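Local coordinates for protein LbaCas13a H328A (C2c2) (Lachnospiraceae bacterium NK4A179, PDB 5WLH) that binds a CRISPR guide RNA and, as a Cas13a (C2c2) nuclease, probably uses it to recognise and cleave target RNA, at residues K447-G452 and M1134-G1139; I1126-R1131 and F1274-K1279. One frame throughout, in Å; residues are numbered along the deposited sequence.

Interaction 1 (K447-G452 and M1134-G1139); sequences KYIAMG and MNFQLG. With nucleotides of chain B.
Gly452 and Gly1139 sit where helix 447-452 crosses helix 1134-1139 nearly at right angles (86°), with axes only 6.4 Å apart. The CA atoms of the two glycines come within 3.7 Å, and reciprocal CA-H...O contacts link the backbones: Gly452 CA lies 3.1 Å from Asn1135 O, and Gly1139 CA lies 3.4 Å from Tyr448 O. Both oxygens also accept the regular helical bond of their own chain segment, from Gly1139 N and Gly452 N respectively. Such a close crossing is a glycine-mediated helix-helix contact, here joining helix 429-458 to the long helix 1106-1145 in the largely helical Cas13a fold; a CB on either glycine would run into the carbonyl oxygen facing it. Alongside, the edge of the Tyr448 ring is turned toward the face of Phe1136 in an offset edge-to-face pair, centroids 5.5 Å apart and planes at 71°. CD2 and CE2 of Phe1136 meet Tyr448 CB, and the same ring meets Phe1233 edge-to-face. Ile449 crosses Phe1136 at about a right angle: its CG1 lies at the ring edge and packs on Phe1136 CB at 3.7 Å, while its CG2 meets Asn1135 CB. The hydroxyl of Tyr448 is hydrogen-bonded to Leu284 O of helix 268-287. Lys447, bent at chi2, extends to the RNA, where its NZ bonds OP1 of C11 of chain B at 2.9 Å.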
loop_
_atom_site.group_PDB
_atom_site.type_symbol
_atom_site.label_atom_id
_atom_site.label_comp_id
_atom_site.label_asym_id
_atom_site.label_seq_id
_atom_site.Cartn_x
_atom_site.Cartn_y
_atom_site.Cartn_z
ATOM N N LYS A 447 -8.243 18.913 3.655
ATOM C CA LYS A 447 -8.317 19.552 4.966
ATOM C C LYS A 447 -9.611 19.188 5.695
ATOM O O LYS A 447 -9.597 18.960 6.907
ATOM C CB LYS A 447 -8.170 21.066 4.828
ATOM C CG LYS A 447 -6.775 21.488 4.367
ATOM C CD LYS A 447 -5.686 20.877 5.249
ATOM C CE LYS A 447 -4.297 21.278 4.758
ATOM N NZ LYS A 447 -3.184 20.690 5.577
ATOM N N TYR A 448 -10.751 19.150 4.997
ATOM C CA TYR A 448 -11.948 18.682 5.696
ATOM C C TYR A 448 -11.776 17.235 6.134
ATOM O O TYR A 448 -12.155 16.861 7.246
ATOM C CB TYR A 448 -13.179 18.808 4.807
ATOM C CG TYR A 448 -13.741 20.195 4.747
ATOM C CD1 TYR A 448 -14.111 20.877 5.903
ATOM C CD2 TYR A 448 -13.938 20.818 3.524
ATOM C CE1 TYR A 448 -14.639 22.170 5.838
ATOM C CE2 TYR A 448 -14.450 22.099 3.454
ATOM C CZ TYR A 448 -14.811 22.762 4.606
ATOM O OH TYR A 448 -15.355 24.030 4.504
ATOM N N ILE A 449 -11.193 16.410 5.273
ATOM C CA ILE A 449 -10.935 15.025 5.648
ATOM C C ILE A 449 -10.025 14.970 6.867
ATOM O O ILE A 449 -10.278 14.205 7.806
ATOM C CB ILE A 449 -10.351 14.254 4.442
ATOM C CG1 ILE A 449 -11.459 14.039 3.395
ATOM C CG2 ILE A 449 -9.849 12.904 4.852
ATOM C CD1 ILE A 449 -10.946 13.726 2.013
ATOM N N ALA A 450 -8.975 15.802 6.895
ATOM C CA ALA A 450 -8.055 15.787 8.030
ATOM C C ALA A 450 -8.769 16.194 9.305
ATOM O O ALA A 450 -8.526 15.621 10.367
ATOM C CB ALA A 450 -6.864 16.703 7.779
ATOM N N MET A 451 -9.667 17.177 9.210
ATOM C CA MET A 451 -10.493 17.542 10.366
ATOM C C MET A 451 -11.368 16.376 10.811
ATOM O O MET A 451 -11.452 16.074 12.008
ATOM C CB MET A 451 -11.350 18.766 10.022
ATOM C CG MET A 451 -10.537 20.027 9.844
ATOM S SD MET A 451 -11.617 21.381 9.320
ATOM C CE MET A 451 -12.714 21.481 10.765
ATOM N N GLY A 452 -12.041 15.712 9.860
ATOM C CA GLY A 452 -12.889 14.589 10.220
ATOM C C GLY A 452 -12.117 13.449 10.840
ATOM O O GLY A 452 -12.613 12.779 11.747
ATOM N N MET A 1134 -16.574 9.476 4.934
ATOM C CA MET A 1134 -17.057 9.743 6.284
ATOM C C MET A 1134 -16.262 10.853 6.944
ATOM O O MET A 1134 -16.830 11.728 7.611
ATOM C CB MET A 1134 -16.987 8.482 7.139
ATOM C CG MET A 1134 -17.296 8.805 8.587
ATOM S SD MET A 1134 -16.994 7.360 9.584
ATOM C CE MET A 1134 -15.202 7.440 9.758
ATOM N N ASN A 1135 -14.928 10.821 6.798
ATOM C CA ASN A 1135 -14.101 11.859 7.400
ATOM C C ASN A 1135 -14.405 13.227 6.790
ATOM O O ASN A 1135 -14.413 14.236 7.500
ATOM C CB ASN A 1135 -12.621 11.537 7.214
ATOM C CG ASN A 1135 -12.114 10.509 8.204
ATOM O OD1 ASN A 1135 -12.804 10.131 9.135
ATOM N ND2 ASN A 1135 -10.906 10.029 7.975
ATOM N N PHE A 1136 -14.582 13.281 5.463
ATOM C CA PHE A 1136 -14.943 14.541 4.833
ATOM C C PHE A 1136 -16.230 15.075 5.431
ATOM O O PHE A 1136 -16.306 16.243 5.834
ATOM C CB PHE A 1136 -15.136 14.383 3.323
ATOM C CG PHE A 1136 -15.536 15.668 2.666
ATOM C CD1 PHE A 1136 -16.879 16.075 2.632
ATOM C CD2 PHE A 1136 -14.571 16.513 2.143
ATOM C CE1 PHE A 1136 -17.227 17.291 2.074
ATOM C CE2 PHE A 1136 -14.921 17.727 1.556
ATOM C CZ PHE A 1136 -16.247 18.113 1.517
ATOM N N GLN A 1137 -17.258 14.226 5.468
ATOM C CA GLN A 1137 -18.548 14.646 6.014
ATOM C C GLN A 1137 -18.416 15.062 7.470
ATOM O O GLN A 1137 -18.947 16.097 7.874
ATOM C CB GLN A 1137 -19.571 13.532 5.871
ATOM C CG GLN A 1137 -19.938 13.259 4.419
ATOM C CD GLN A 1137 -20.837 12.064 4.272
ATOM O OE1 GLN A 1137 -20.591 11.003 4.855
ATOM N NE2 GLN A 1137 -21.887 12.220 3.484
ATOM N N LEU A 1138 -17.694 14.274 8.271
ATOM C CA LEU A 1138 -17.479 14.639 9.664
ATOM C C LEU A 1138 -16.772 15.973 9.782
ATOM O O LEU A 1138 -17.156 16.810 10.591
ATOM C CB LEU A 1138 -16.663 13.569 10.374
ATOM C CG LEU A 1138 -17.476 12.350 10.757
ATOM C CD1 LEU A 1138 -16.513 11.293 11.314
ATOM C CD2 LEU A 1138 -18.571 12.714 11.830
ATOM N N GLY A 1139 -15.718 16.186 8.996
ATOM C CA GLY A 1139 -14.977 17.424 9.129
ATOM C C GLY A 1139 -15.789 18.615 8.674
ATOM O O GLY A 1139 -15.783 19.668 9.320
ATOM P P C B 11 0.086 21.422 3.783
ATOM O OP1 C B 11 -1.006 22.226 4.345
ATOM O OP2 C B 11 1.010 22.023 2.778
ATOM O "O5'" C B 11 1.024 20.932 4.948
ATOM C "C5'" C B 11 0.489 20.593 6.216
ATOM C "C4'" C B 11 1.592 20.294 7.180
ATOM O "O4'" C B 11 2.389 19.179 6.705
ATOM C "C3'" C B 11 2.616 21.397 7.358
ATOM O "O3'" C B 11 2.159 22.422 8.188
ATOM C "C2'" C B 11 3.792 20.636 7.930
ATOM O "O2'" C B 11 3.482 20.227 9.254
ATOM C "C1'" C B 11 3.746 19.384 7.068
ATOM N N1 C B 11 4.545 19.503 5.830
ATOM C C2 C B 11 5.917 19.292 5.905
ATOM O O2 C B 11 6.432 19.065 7.022
ATOM N N3 C B 11 6.641 19.348 4.774
ATOM C C4 C B 11 6.041 19.596 3.601
ATOM N N4 C B 11 6.795 19.646 2.497
ATOM C C5 C B 11 4.633 19.815 3.500
ATOM C C6 C B 11 3.931 19.757 4.634
#

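Interaction 2 (I1126-R1131 and F1274-K1279); sequences IYLRER and FTYDLK. With nucleotides of chain B.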
loop_
_atom_site.group_PDB
_atom_site.type_symbol
_atom_site.label_atom_id
_atom_site.label_comp_id
_atom_site.label_asym_id
_atom_site.label_seq_id
_atom_site.Cartn_x
_atom_site.Cartn_y
_atom_site.Cartn_z
ATOM N N ILE A 1126 -11.871 0.832 -2.108
ATOM C CA ILE A 1126 -13.246 1.163 -1.721
ATOM C C ILE A 1126 -13.288 1.608 -0.270
ATOM O O ILE A 1126 -13.917 2.616 0.076
ATOM C CB ILE A 1126 -14.190 -0.028 -1.949
ATOM C CG1 ILE A 1126 -14.477 -0.185 -3.438
ATOM C CG2 ILE A 1126 -15.497 0.177 -1.122
ATOM C CD1 ILE A 1126 -15.116 -1.513 -3.805
ATOM N N TYR A 1127 -12.636 0.844 0.606
ATOM C CA TYR A 1127 -12.708 1.150 2.031
ATOM C C TYR A 1127 -11.808 2.309 2.407
ATOM O O TYR A 1127 -12.084 2.991 3.398
ATOM C CB TYR A 1127 -12.431 -0.127 2.837
ATOM C CG TYR A 1127 -13.695 -0.962 2.803
ATOM C CD1 TYR A 1127 -14.741 -0.703 3.691
ATOM C CD2 TYR A 1127 -13.889 -1.928 1.819
ATOM C CE1 TYR A 1127 -15.927 -1.417 3.630
ATOM C CE2 TYR A 1127 -15.072 -2.662 1.763
ATOM C CZ TYR A 1127 -16.084 -2.405 2.661
ATOM O OH TYR A 1127 -17.262 -3.124 2.591
ATOM N N LEU A 1128 -10.780 2.587 1.600
ATOM C CA LEU A 1128 -10.073 3.854 1.723
ATOM C C LEU A 1128 -11.020 5.013 1.452
ATOM O O LEU A 1128 -11.114 5.952 2.245
ATOM C CB LEU A 1128 -8.890 3.895 0.752
ATOM C CG LEU A 1128 -7.784 4.914 1.037
ATOM C CD1 LEU A 1128 -7.076 4.556 2.361
ATOM C CD2 LEU A 1128 -6.774 4.916 -0.135
ATOM N N ARG A 1129 -11.730 4.959 0.320
ATOM C CA ARG A 1129 -12.642 6.052 -0.020
ATOM C C ARG A 1129 -13.766 6.174 0.996
ATOM O O ARG A 1129 -14.142 7.289 1.387
ATOM C CB ARG A 1129 -13.216 5.844 -1.420
ATOM C CG ARG A 1129 -13.993 7.082 -1.929
ATOM C CD ARG A 1129 -14.547 6.845 -3.329
ATOM N NE ARG A 1129 -14.993 8.086 -3.953
ATOM C CZ ARG A 1129 -16.175 8.656 -3.744
ATOM N NH1 ARG A 1129 -17.041 8.120 -2.897
ATOM N NH2 ARG A 1129 -16.478 9.788 -4.372
ATOM N N GLU A 1130 -14.306 5.040 1.453
ATOM C CA GLU A 1130 -15.449 5.124 2.352
ATOM C C GLU A 1130 -15.043 5.760 3.661
ATOM O O GLU A 1130 -15.790 6.571 4.227
ATOM C CB GLU A 1130 -16.059 3.749 2.604
ATOM C CG GLU A 1130 -17.382 3.879 3.362
ATOM C CD GLU A 1130 -18.122 2.575 3.447
ATOM O OE1 GLU A 1130 -17.789 1.768 4.334
ATOM O OE2 GLU A 1130 -19.041 2.377 2.632
ATOM N N ARG A 1131 -13.858 5.400 4.157
ATOM C CA ARG A 1131 -13.329 6.064 5.340
ATOM C C ARG A 1131 -13.223 7.565 5.105
ATOM O O ARG A 1131 -13.585 8.372 5.965
ATOM C CB ARG A 1131 -11.953 5.496 5.703
ATOM C CG ARG A 1131 -11.270 6.227 6.861
ATOM C CD ARG A 1131 -9.795 5.951 6.881
ATOM N NE ARG A 1131 -9.132 6.687 5.788
ATOM C CZ ARG A 1131 -7.846 6.557 5.468
ATOM N NH1 ARG A 1131 -7.064 5.738 6.169
ATOM N NH2 ARG A 1131 -7.335 7.279 4.469
ATOM N N PHE A 1274 -10.910 8.633 -6.929
ATOM C CA PHE A 1274 -10.108 9.366 -5.964
ATOM C C PHE A 1274 -10.036 10.843 -6.321
ATOM O O PHE A 1274 -8.994 11.487 -6.211
ATOM C CB PHE A 1274 -8.718 8.740 -5.864
ATOM C CG PHE A 1274 -8.720 7.475 -5.084
ATOM C CD1 PHE A 1274 -9.071 7.493 -3.733
ATOM C CD2 PHE A 1274 -8.414 6.265 -5.682
ATOM C CE1 PHE A 1274 -9.093 6.315 -2.988
ATOM C CE2 PHE A 1274 -8.428 5.078 -4.941
ATOM C CZ PHE A 1274 -8.761 5.105 -3.599
ATOM N N THR A 1275 -11.184 11.412 -6.698
ATOM C CA THR A 1275 -11.261 12.850 -6.872
ATOM C C THR A 1275 -10.935 13.599 -5.595
ATOM O O THR A 1275 -10.540 14.767 -5.650
ATOM C CB THR A 1275 -12.676 13.226 -7.329
ATOM O OG1 THR A 1275 -13.618 12.678 -6.391
ATOM C CG2 THR A 1275 -12.947 12.636 -8.698
ATOM N N TYR A 1276 -11.076 12.957 -4.434
ATOM C CA TYR A 1276 -10.957 13.698 -3.192
ATOM C C TYR A 1276 -9.520 13.868 -2.703
ATOM O O TYR A 1276 -9.287 14.691 -1.810
ATOM C CB TYR A 1276 -11.796 13.011 -2.136
ATOM C CG TYR A 1276 -11.238 11.704 -1.638
ATOM C CD1 TYR A 1276 -10.323 11.687 -0.591
ATOM C CD2 TYR A 1276 -11.653 10.486 -2.180
ATOM C CE1 TYR A 1276 -9.810 10.499 -0.097
ATOM C CE2 TYR A 1276 -11.146 9.269 -1.672
ATOM C CZ TYR A 1276 -10.227 9.304 -0.632
ATOM O OH TYR A 1276 -9.706 8.155 -0.078
ATOM N N ASP A 1277 -8.543 13.158 -3.277
ATOM C CA ASP A 1277 -7.175 13.286 -2.780
ATOM C C ASP A 1277 -6.211 12.810 -3.857
ATOM O O ASP A 1277 -6.141 11.611 -4.139
ATOM C CB ASP A 1277 -6.972 12.501 -1.482
ATOM C CG ASP A 1277 -5.629 12.809 -0.825
ATOM O OD1 ASP A 1277 -4.713 13.313 -1.527
ATOM O OD2 ASP A 1277 -5.481 12.570 0.396
ATOM N N LEU A 1278 -5.464 13.769 -4.418
ATOM C CA LEU A 1278 -4.459 13.508 -5.444
ATOM C C LEU A 1278 -3.496 12.410 -5.043
ATOM O O LEU A 1278 -3.013 11.656 -5.897
ATOM C CB LEU A 1278 -3.666 14.792 -5.711
ATOM C CG LEU A 1278 -4.394 15.856 -6.528
ATOM C CD1 LEU A 1278 -3.722 17.197 -6.313
ATOM C CD2 LEU A 1278 -4.388 15.467 -8.014
ATOM N N LYS A 1279 -3.147 12.336 -3.756
ATOM C CA LYS A 1279 -2.086 11.406 -3.397
ATOM C C LYS A 1279 -2.527 9.958 -3.556
ATOM O O LYS A 1279 -1.672 9.097 -3.771
ATOM C CB LYS A 1279 -1.570 11.700 -1.990
ATOM C CG LYS A 1279 -2.302 11.032 -0.841
ATOM C CD LYS A 1279 -1.494 11.293 0.441
ATOM C CE LYS A 1279 -2.263 11.009 1.696
ATOM N NZ LYS A 1279 -3.326 12.055 1.927
ATOM P P A B 28 -3.422 6.201 5.026
ATOM O OP1 A B 28 -4.680 6.965 5.152
ATOM O OP2 A B 28 -2.964 5.298 6.101
ATOM O "O5'" A B 28 -3.571 5.317 3.720
ATOM C "C5'" A B 28 -2.471 4.583 3.238
ATOM C "C4'" A B 28 -2.177 4.950 1.811
ATOM O "O4'" A B 28 -1.519 6.245 1.733
ATOM C "C3'" A B 28 -1.220 4.026 1.093
ATOM O "O3'" A B 28 -1.821 2.823 0.685
ATOM C "C2'" A B 28 -0.777 4.892 -0.064
ATOM O "O2'" A B 28 -1.840 4.988 -0.995
ATOM C "C1'" A B 28 -0.632 6.248 0.640
ATOM N N9 A B 28 0.736 6.426 1.148
ATOM C C8 A B 28 1.208 6.291 2.430
ATOM N N7 A B 28 2.519 6.495 2.517
ATOM C C5 A B 28 2.901 6.787 1.211
ATOM C C6 A B 28 4.141 7.119 0.635
ATOM N N6 A B 28 5.290 7.226 1.331
ATOM N N1 A B 28 4.177 7.336 -0.693
ATOM C C2 A B 28 3.030 7.253 -1.385
ATOM N N3 A B 28 1.803 6.967 -0.961
ATOM C C4 A B 28 1.810 6.738 0.369
ATOM P P U B 27 -1.451 11.491 8.297
ATOM O OP1 U B 27 -0.625 12.511 7.659
ATOM O OP2 U B 27 -2.781 11.913 8.814
ATOM O "O5'" U B 27 -1.676 10.315 7.262
ATOM C "C5'" U B 27 -2.506 10.495 6.133
ATOM C "C4'" U B 27 -2.071 9.538 5.062
ATOM O "O4'" U B 27 -0.854 10.043 4.456
ATOM C "C3'" U B 27 -1.734 8.118 5.559
ATOM O "O3'" U B 27 -2.226 7.174 4.628
ATOM C "C2'" U B 27 -0.212 8.079 5.463
ATOM O "O2'" U B 27 0.334 6.782 5.305
ATOM C "C1'" U B 27 -0.008 8.949 4.234
ATOM N N1 U B 27 1.365 9.378 3.946
ATOM C C2 U B 27 1.670 9.573 2.602
ATOM O O2 U B 27 0.835 9.482 1.723
ATOM N N3 U B 27 2.979 9.916 2.334
ATOM C C4 U B 27 3.981 10.061 3.269
ATOM O O4 U B 27 5.122 10.362 2.889
ATOM C C5 U B 27 3.584 9.809 4.624
ATOM C C6 U B 27 2.324 9.476 4.918
ATOM P P G B 9 2.659 15.860 -6.227
ATOM O OP1 G B 9 1.844 16.622 -7.205
ATOM O OP2 G B 9 4.026 16.321 -5.894
ATOM O "O5'" G B 9 1.882 15.767 -4.840
ATOM C "C5'" G B 9 0.531 15.338 -4.778
ATOM C "C4'" G B 9 0.132 15.102 -3.341
ATOM O "O4'" G B 9 0.802 13.912 -2.849
ATOM C "C3'" G B 9 0.561 16.178 -2.360
ATOM O "O3'" G B 9 -0.298 17.304 -2.359
ATOM C "C2'" G B 9 0.591 15.421 -1.042
ATOM O "O2'" G B 9 -0.732 15.156 -0.584
ATOM C "C1'" G B 9 1.188 14.104 -1.498
ATOM N N9 G B 9 2.663 14.099 -1.423
ATOM C C8 G B 9 3.580 14.324 -2.427
ATOM N N7 G B 9 4.821 14.243 -2.014
ATOM C C5 G B 9 4.708 13.932 -0.650
ATOM C C6 G B 9 5.695 13.710 0.350
ATOM O O6 G B 9 6.930 13.718 0.211
ATOM N N1 G B 9 5.136 13.436 1.606
ATOM C C2 G B 9 3.782 13.407 1.878
ATOM N N2 G B 9 3.402 13.126 3.145
ATOM N N3 G B 9 2.868 13.595 0.947
ATOM C C4 G B 9 3.385 13.858 -0.273
HETATM O O HOH W 1 -15.145 10.565 -6.918
#
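Leu1128 and Arg1129 pack against Phe1274 and Tyr1276, two aromatic residues of a type I beta turn (Phe1274 to Asp1277) that leads into helix 1278-1281. Leu1128 crosses the Phe1274 side chain at about a right angle, CD2 lying 3.9 Å from Phe1274 CE1. In Tyr1276, CG stands between the backbone N and the carbonyl carbon (chi1 72°), which carries the ring over to Arg1129, whose CG touches Tyr1276 CE2 at 3.6 Å; the guanidinium and ring planes are 80° apart. Tyr1276 OH bonds Asp1132 OD2, and its ring stacks on Phe1233. Asp1277 caps the helix: OD1 accepts from Lys1279 N, and OD2 forms a salt bridge with Lys1279 NZ at 2.7 Å on its syn side. The Lys1279 chain lies beside the RNA, with CD 3.2 Å from U27 O2 of chain B. An alanine in place of Lys1279 would probably leave Asp1277 OD2 without this positive mate and open a gap beside U27. Arg1131 grips OP1 of A28 of chain B with both NH1 and NH2, and its NH1 also pairs with Glu496. Arg1129 NH2, salt-bridged to Glu1234, donates at 3.0 Å to a water that in turn donates to Thr1275 OG1.

Interactions 1 and 2 use successive parts of helix 1106-1145, and their centres are 12 Å apart. They touch directly: Ile449 CD1 of interaction 1 rests 3.4 Å from Tyr1276 CD1 of interaction 2. Asp1132, between the two segments on that helix, packs against Ile449 and bonds Tyr1276, while Phe1233 meets both Phe1136 and Tyr1276. The turn is also held to helix 429-458 by the bond of Tyr1276 O to Ser445 OG, just before 447-452. Each interaction sends side chains to the RNA of chain B: Lys447, Arg1131 and Lys1279 meet it at different nucleotides, and Lys1279 CB also comes within 3.4 Å of O4' of G9 of chain B.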